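Local coordinates for protein CofB (PDB 4QS4) that is a minor pilin with a type IV pilin fold that initiates assembly of the CFA/III pilus in enterotoxigenic Escherichia coli, at residues H179-K184 and L231-N236; D133-D138 and I145-F150. All coordinates share one frame; numbering follows the deposited sequence.

Interaction 1 (H179-K184 and L231-N236); sequences HSISFK and LSIDPN. With GOL (glycerol), chain D.
F183 meets L231 with a face of its ring: methyl CD2 of L231 stands almost squarely over the ring, 4.3 Å from the centroid and 5° off the normal, a CH-pi contact. The second methyl, CD1, lies on the same side of the ring, off-centre, 3.9 Å from F183 CE1. With its CG turned away from the carbonyl carbon (chi1 -53°), F183 lies beside I233 and points the same way, so that F183 CD1 meets I233 CG1 near the ring plane at 4.1 Å. I181 adds a looser methyl-to-methyl touch between its CD1 and I233 CD1. Helix 9-32 continues this layer, I21 packing on F183 and I24 on I233.

K184 N reaches S232 O at 2.9 Å, but the bond is bent (129°) and weak; F183 CA makes a CA-H...O contact to the same oxygen. One water bridges the segments, donating to S182 O and accepting from D234 N. K184 runs straight to CE and bends at its last torsion, NZ 5.4 Å from D234 OD1. A glycerol, probably from the crystallisation liquor, links P235 O firmly and S180 O weakly.

D234 OD2 accepts from N236 N, an Asx turn just after the strand, while S180 closes helix 167-177 in a Schellman motif. The contact brings a helix-to-strand loop onto a central strand of the type IV pilin sheet, both packing against the long N-terminal helix.

Interaction 2 (D133-D138 and I145-F150); sequences DFVATD and IERVDF
The guanidinium of R147 carries V135 CG2 on one face, 3.5 Å above its plane and displaced toward the rim, and the carboxylate of D149 at its edge. The grip is side-on and two-pronged: NE of R147 binds D149 OD1, and NH2 binds D149 OD2 at 2.9 Å through the syn lone pair. OD1 is also hydrogen-bonded to S232 OG on strand 226-233. A bend at chi3 (75°) folds the arginine over V135 and back to D149 on its own strand, and N66 O takes a further bond from NH2. Were R147 an alanine, the D149 carboxylate would probably lose its two-nitrogen partner and the V135 methyl the flat group that covers it.

The F134 ring lies on the other face of the sheet. V148 CG1 meets its edge in plane, 3.8 Å from F134 CE1, whereas I145 CD1 comes in obliquely, 4.2 Å from the centroid and 30° off the normal. V31 of helix 9-32 touches both F134 and I145.

Between the two faces, D133 and D149 form a hydrogen-bonded pair, each N to the other's O at 2.9 Å, and V135 N bonds to R147 O. E146 N bonds to V135 O at 2.8 Å, nearly straight, where the chain turns a corner. A water lies within hydrogen-bonding distance of D133 OD2 and D149 OD2, 4.7 Å apart; it, R131 and R147 would probably ease their like charges. The arrangement is an antiparallel beta hairpin of the pilin sheet, with D133, R147 and D149 beside V135 on one face and apolar side chains toward the N-terminal helix.

Interactions 1 and 2 meet in one sheet, where strand 145-154 lies next to strand 226-233. S232 OG of interaction 1 hydrogen-bonds D149 OD1 of interaction 2 at 2.6 Å, and L231 N bonds to F150 O, while the P235 ring packs on the backbone oxygens of I145 and E146. Both contacts turn apolar side chains to helix 9-32. Interaction 2 is buried and joins consecutive strands by four backbone bonds, the ladder breaking register at E146, with a salt bridge on the face away from that helix. Interaction 1, partly exposed, brings together pieces distant in sequence and relies on side-chain packing, one weak backbone bond and a bridging water.

Interaction 1 (H179-K184 and L231-N236)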
loop_
_atom_site.group_PDB
_atom_site.type_symbol
_atom_site.label_atom_id
_atom_site.label_comp_id
_atom_site.label_asym_id
_atom_site.label_seq_id
_atom_site.Cartn_x
_atom_site.Cartn_y
_atom_site.Cartn_z
ATOM N N HIS A 179 2.432 14.597 14.765
ATOM C CA HIS A 179 2.757 15.366 13.558
ATOM C C HIS A 179 4.240 15.262 13.188
ATOM O O HIS A 179 4.710 15.988 12.318
ATOM C CB HIS A 179 2.392 16.847 13.745
ATOM C CG HIS A 179 0.941 17.151 13.545
ATOM N ND1 HIS A 179 0.444 17.669 12.367
ATOM C CD2 HIS A 179 -0.119 17.021 14.378
ATOM C CE1 HIS A 179 -0.861 17.843 12.483
ATOM N NE2 HIS A 179 -1.228 17.456 13.692
ATOM N N SER A 180 4.970 14.365 13.847
ATOM C CA SER A 180 6.414 14.204 13.631
ATOM C C SER A 180 7.185 15.513 13.794
ATOM O O SER A 180 8.049 15.847 12.982
ATOM C CB SER A 180 6.696 13.590 12.260
ATOM O OG SER A 180 6.025 12.352 12.132
ATOM N N ILE A 181 6.859 16.259 14.841
ATOM C CA ILE A 181 7.650 17.422 15.222
ATOM C C ILE A 181 7.915 17.377 16.716
ATOM O O ILE A 181 7.188 16.737 17.470
ATOM C CB ILE A 181 6.972 18.756 14.853
ATOM C CG1 ILE A 181 5.565 18.840 15.445
ATOM C CG2 ILE A 181 6.927 18.935 13.342
ATOM C CD1 ILE A 181 4.902 20.178 15.217
ATOM N N SER A 182 8.967 18.064 17.131
ATOM C CA SER A 182 9.363 18.076 18.527
ATOM C C SER A 182 9.763 19.488 18.918
ATOM O O SER A 182 10.087 20.327 18.061
ATOM C CB SER A 182 10.516 17.108 18.750
ATOM O OG SER A 182 11.607 17.438 17.916
ATOM N N PHE A 183 9.722 19.757 20.216
ATOM C CA PHE A 183 10.057 21.073 20.719
ATOM C C PHE A 183 11.545 21.128 21.005
ATOM O O PHE A 183 12.030 20.423 21.885
ATOM C CB PHE A 183 9.253 21.380 21.979
ATOM C CG PHE A 183 7.774 21.193 21.807
ATOM C CD1 PHE A 183 7.101 21.833 20.773
ATOM C CD2 PHE A 183 7.053 20.379 22.671
ATOM C CE1 PHE A 183 5.740 21.660 20.602
ATOM C CE2 PHE A 183 5.691 20.207 22.507
ATOM C CZ PHE A 183 5.035 20.842 21.469
ATOM N N LYS A 184 12.264 21.961 20.252
ATOM C CA LYS A 184 13.681 22.212 20.519
ATOM C C LYS A 184 13.883 22.611 21.986
ATOM O O LYS A 184 14.841 22.192 22.627
ATOM C CB LYS A 184 14.218 23.315 19.598
ATOM C CG LYS A 184 15.724 23.527 19.686
ATOM C CD LYS A 184 16.202 24.554 18.668
ATOM C CE LYS A 184 17.668 24.914 18.865
ATOM N NZ LYS A 184 18.541 23.706 18.846
ATOM N N LEU A 231 6.994 27.786 22.813
ATOM C CA LEU A 231 7.379 26.534 22.176
ATOM C C LEU A 231 8.263 26.832 20.972
ATOM O O LEU A 231 7.837 27.509 20.041
ATOM C CB LEU A 231 6.139 25.772 21.710
ATOM C CG LEU A 231 5.085 25.453 22.767
ATOM C CD1 LEU A 231 3.892 24.768 22.115
ATOM C CD2 LEU A 231 5.672 24.589 23.872
ATOM N N SER A 232 9.493 26.328 21.002
ATOM C CA SER A 232 10.448 26.548 19.919
ATOM C C SER A 232 10.460 25.334 19.015
ATOM O O SER A 232 10.533 24.196 19.490
ATOM C CB SER A 232 11.850 26.801 20.476
ATOM O OG SER A 232 11.907 28.054 21.136
ATOM N N ILE A 233 10.369 25.576 17.711
ATOM C CA ILE A 233 10.409 24.495 16.737
ATOM C C ILE A 233 11.477 24.783 15.683
ATOM O O ILE A 233 11.615 25.907 15.205
ATOM C CB ILE A 233 9.015 24.251 16.137
ATOM C CG1 ILE A 233 8.072 23.834 17.272
ATOM C CG2 ILE A 233 9.062 23.156 15.076
ATOM C CD1 ILE A 233 6.627 23.742 16.892
ATOM N N ASP A 234 12.277 23.768 15.383
ATOM C CA ASP A 234 13.295 23.877 14.363
ATOM C C ASP A 234 12.675 23.452 13.041
ATOM O O ASP A 234 12.409 22.267 12.847
ATOM C CB ASP A 234 14.493 22.981 14.693
ATOM C CG ASP A 234 15.592 23.064 13.638
ATOM O OD1 ASP A 234 16.681 22.506 13.875
ATOM O OD2 ASP A 234 15.369 23.688 12.573
ATOM N N PRO A 235 12.466 24.410 12.116
ATOM C CA PRO A 235 11.823 24.081 10.838
ATOM C C PRO A 235 12.618 23.095 9.976
ATOM O O PRO A 235 12.039 22.428 9.127
ATOM C CB PRO A 235 11.697 25.447 10.152
ATOM C CG PRO A 235 12.817 26.248 10.715
ATOM C CD PRO A 235 12.911 25.813 12.152
ATOM N N ASN A 236 13.921 22.981 10.215
ATOM C CA ASN A 236 14.771 22.064 9.464
ATOM C C ASN A 236 14.900 20.660 10.056
ATOM O O ASN A 236 15.367 19.749 9.377
ATOM C CB ASN A 236 16.150 22.689 9.299
ATOM C CG ASN A 236 16.081 24.031 8.613
ATOM O OD1 ASN A 236 15.446 24.163 7.577
ATOM N ND2 ASN A 236 16.707 25.040 9.202
HETATM C C1 GOL D . 8.997 20.463 8.462
HETATM O O1 GOL D . 10.261 20.832 7.904
HETATM C C2 GOL D . 9.216 19.654 9.734
HETATM O O2 GOL D . 8.249 20.073 10.703
HETATM C C3 GOL D . 9.109 18.147 9.494
HETATM O O3 GOL D . 8.156 17.540 10.380
HETATM O O HOH W 1 12.026 21.310 16.522
#

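Interaction 2 (D133-D138 and I145-F150)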
loop_
_atom_site.group_PDB
_atom_site.type_symbol
_atom_site.label_atom_id
_atom_site.label_comp_id
_atom_site.label_asym_id
_atom_site.label_seq_id
_atom_site.Cartn_x
_atom_site.Cartn_y
_atom_site.Cartn_z
ATOM N N ASP A 133 7.292 34.178 16.577
ATOM C CA ASP A 133 8.580 34.808 16.282
ATOM C C ASP A 133 9.317 33.952 15.258
ATOM O O ASP A 133 9.627 32.791 15.530
ATOM C CB ASP A 133 9.450 34.922 17.539
ATOM C CG ASP A 133 8.841 35.823 18.614
ATOM O OD1 ASP A 133 7.728 36.337 18.419
ATOM O OD2 ASP A 133 9.487 36.017 19.662
ATOM N N PHE A 134 9.583 34.529 14.089
ATOM C CA PHE A 134 10.443 33.902 13.088
ATOM C C PHE A 134 11.869 34.396 13.308
ATOM O O PHE A 134 12.182 35.520 12.958
ATOM C CB PHE A 134 10.001 34.276 11.664
ATOM C CG PHE A 134 8.673 33.704 11.234
ATOM C CD1 PHE A 134 8.146 32.555 11.796
ATOM C CD2 PHE A 134 7.971 34.309 10.196
ATOM C CE1 PHE A 134 6.936 32.034 11.354
ATOM C CE2 PHE A 134 6.759 33.795 9.752
ATOM C CZ PHE A 134 6.241 32.658 10.334
ATOM N N VAL A 135 12.721 33.561 13.895
ATOM C CA VAL A 135 14.102 33.942 14.193
ATOM C C VAL A 135 14.957 33.880 12.921
ATOM O O VAL A 135 15.131 32.812 12.335
ATOM C CB VAL A 135 14.708 33.031 15.284
ATOM C CG1 VAL A 135 16.143 33.441 15.603
ATOM C CG2 VAL A 135 13.844 33.076 16.536
ATOM N N ALA A 136 15.459 35.033 12.491
ATOM C CA ALA A 136 16.266 35.137 11.268
ATOM C C ALA A 136 17.676 34.586 11.452
ATOM O O ALA A 136 18.321 34.809 12.485
ATOM C CB ALA A 136 16.351 36.580 10.800
ATOM N N THR A 137 18.154 33.900 10.421
ATOM C CA THR A 137 19.538 33.428 10.370
ATOM C C THR A 137 20.522 34.580 10.198
ATOM O O THR A 137 21.655 34.494 10.666
ATOM C CB THR A 137 19.728 32.420 9.223
ATOM O OG1 THR A 137 18.645 31.490 9.242
ATOM C CG2 THR A 137 21.038 31.654 9.381
ATOM N N ASP A 138 20.097 35.651 9.524
ATOM C CA ASP A 138 20.949 36.830 9.337
ATOM C C ASP A 138 20.107 38.103 9.202
ATOM O O ASP A 138 18.879 38.038 9.253
ATOM C CB ASP A 138 21.874 36.633 8.128
ATOM C CG ASP A 138 21.128 36.219 6.879
ATOM O OD1 ASP A 138 20.338 37.031 6.355
ATOM O OD2 ASP A 138 21.345 35.080 6.416
ATOM N N ILE A 145 14.860 31.350 7.967
ATOM C CA ILE A 145 14.354 31.272 9.337
ATOM C C ILE A 145 14.928 30.042 10.025
ATOM O O ILE A 145 14.731 28.908 9.589
ATOM C CB ILE A 145 12.816 31.232 9.369
ATOM C CG1 ILE A 145 12.258 32.548 8.833
ATOM C CG2 ILE A 145 12.306 30.949 10.786
ATOM C CD1 ILE A 145 10.808 32.477 8.400
ATOM N N GLU A 146 15.618 30.306 11.121
ATOM C CA GLU A 146 16.412 29.325 11.839
ATOM C C GLU A 146 15.596 28.638 12.931
ATOM O O GLU A 146 15.905 27.524 13.348
ATOM C CB GLU A 146 17.568 30.087 12.462
ATOM C CG GLU A 146 18.573 29.297 13.248
ATOM C CD GLU A 146 19.558 30.238 13.886
ATOM O OE1 GLU A 146 20.275 30.908 13.118
ATOM O OE2 GLU A 146 19.580 30.339 15.132
ATOM N N ARG A 147 14.557 29.321 13.401
ATOM C CA ARG A 147 13.723 28.799 14.478
ATOM C C ARG A 147 12.379 29.513 14.461
ATOM O O ARG A 147 12.297 30.692 14.114
ATOM C CB ARG A 147 14.425 29.017 15.826
ATOM C CG ARG A 147 13.877 28.175 16.959
ATOM C CD ARG A 147 14.641 28.408 18.248
ATOM N NE ARG A 147 14.298 29.694 18.865
ATOM C CZ ARG A 147 15.136 30.701 19.102
ATOM N NH1 ARG A 147 16.427 30.623 18.793
ATOM N NH2 ARG A 147 14.669 31.815 19.673
ATOM N N VAL A 148 11.328 28.789 14.816
ATOM C CA VAL A 148 9.996 29.367 14.921
ATOM C C VAL A 148 9.514 29.199 16.356
ATOM O O VAL A 148 9.367 28.072 16.839
ATOM C CB VAL A 148 9.008 28.702 13.949
ATOM C CG1 VAL A 148 7.630 29.361 14.036
ATOM C CG2 VAL A 148 9.549 28.769 12.526
ATOM N N ASP A 149 9.284 30.327 17.032
ATOM C CA ASP A 149 8.782 30.319 18.400
ATOM C C ASP A 149 7.303 30.659 18.433
ATOM O O ASP A 149 6.873 31.644 17.831
ATOM C CB ASP A 149 9.540 31.322 19.273
ATOM C CG ASP A 149 10.999 30.966 19.455
ATOM O OD1 ASP A 149 11.374 29.778 19.299
ATOM O OD2 ASP A 149 11.775 31.895 19.772
ATOM N N PHE A 150 6.532 29.838 19.140
ATOM C CA PHE A 150 5.117 30.093 19.355
ATOM C C PHE A 150 4.893 30.435 20.813
ATOM O O PHE A 150 5.203 29.640 21.693
ATOM C CB PHE A 150 4.289 28.870 18.977
ATOM C CG PHE A 150 4.360 28.543 17.521
ATOM C CD1 PHE A 150 3.424 29.059 16.635
ATOM C CD2 PHE A 150 5.379 27.740 17.032
ATOM C CE1 PHE A 150 3.493 28.757 15.279
ATOM C CE2 PHE A 150 5.456 27.442 15.683
ATOM C CZ PHE A 150 4.515 27.951 14.808
HETATM O O HOH W 2 11.253 34.331 20.926
#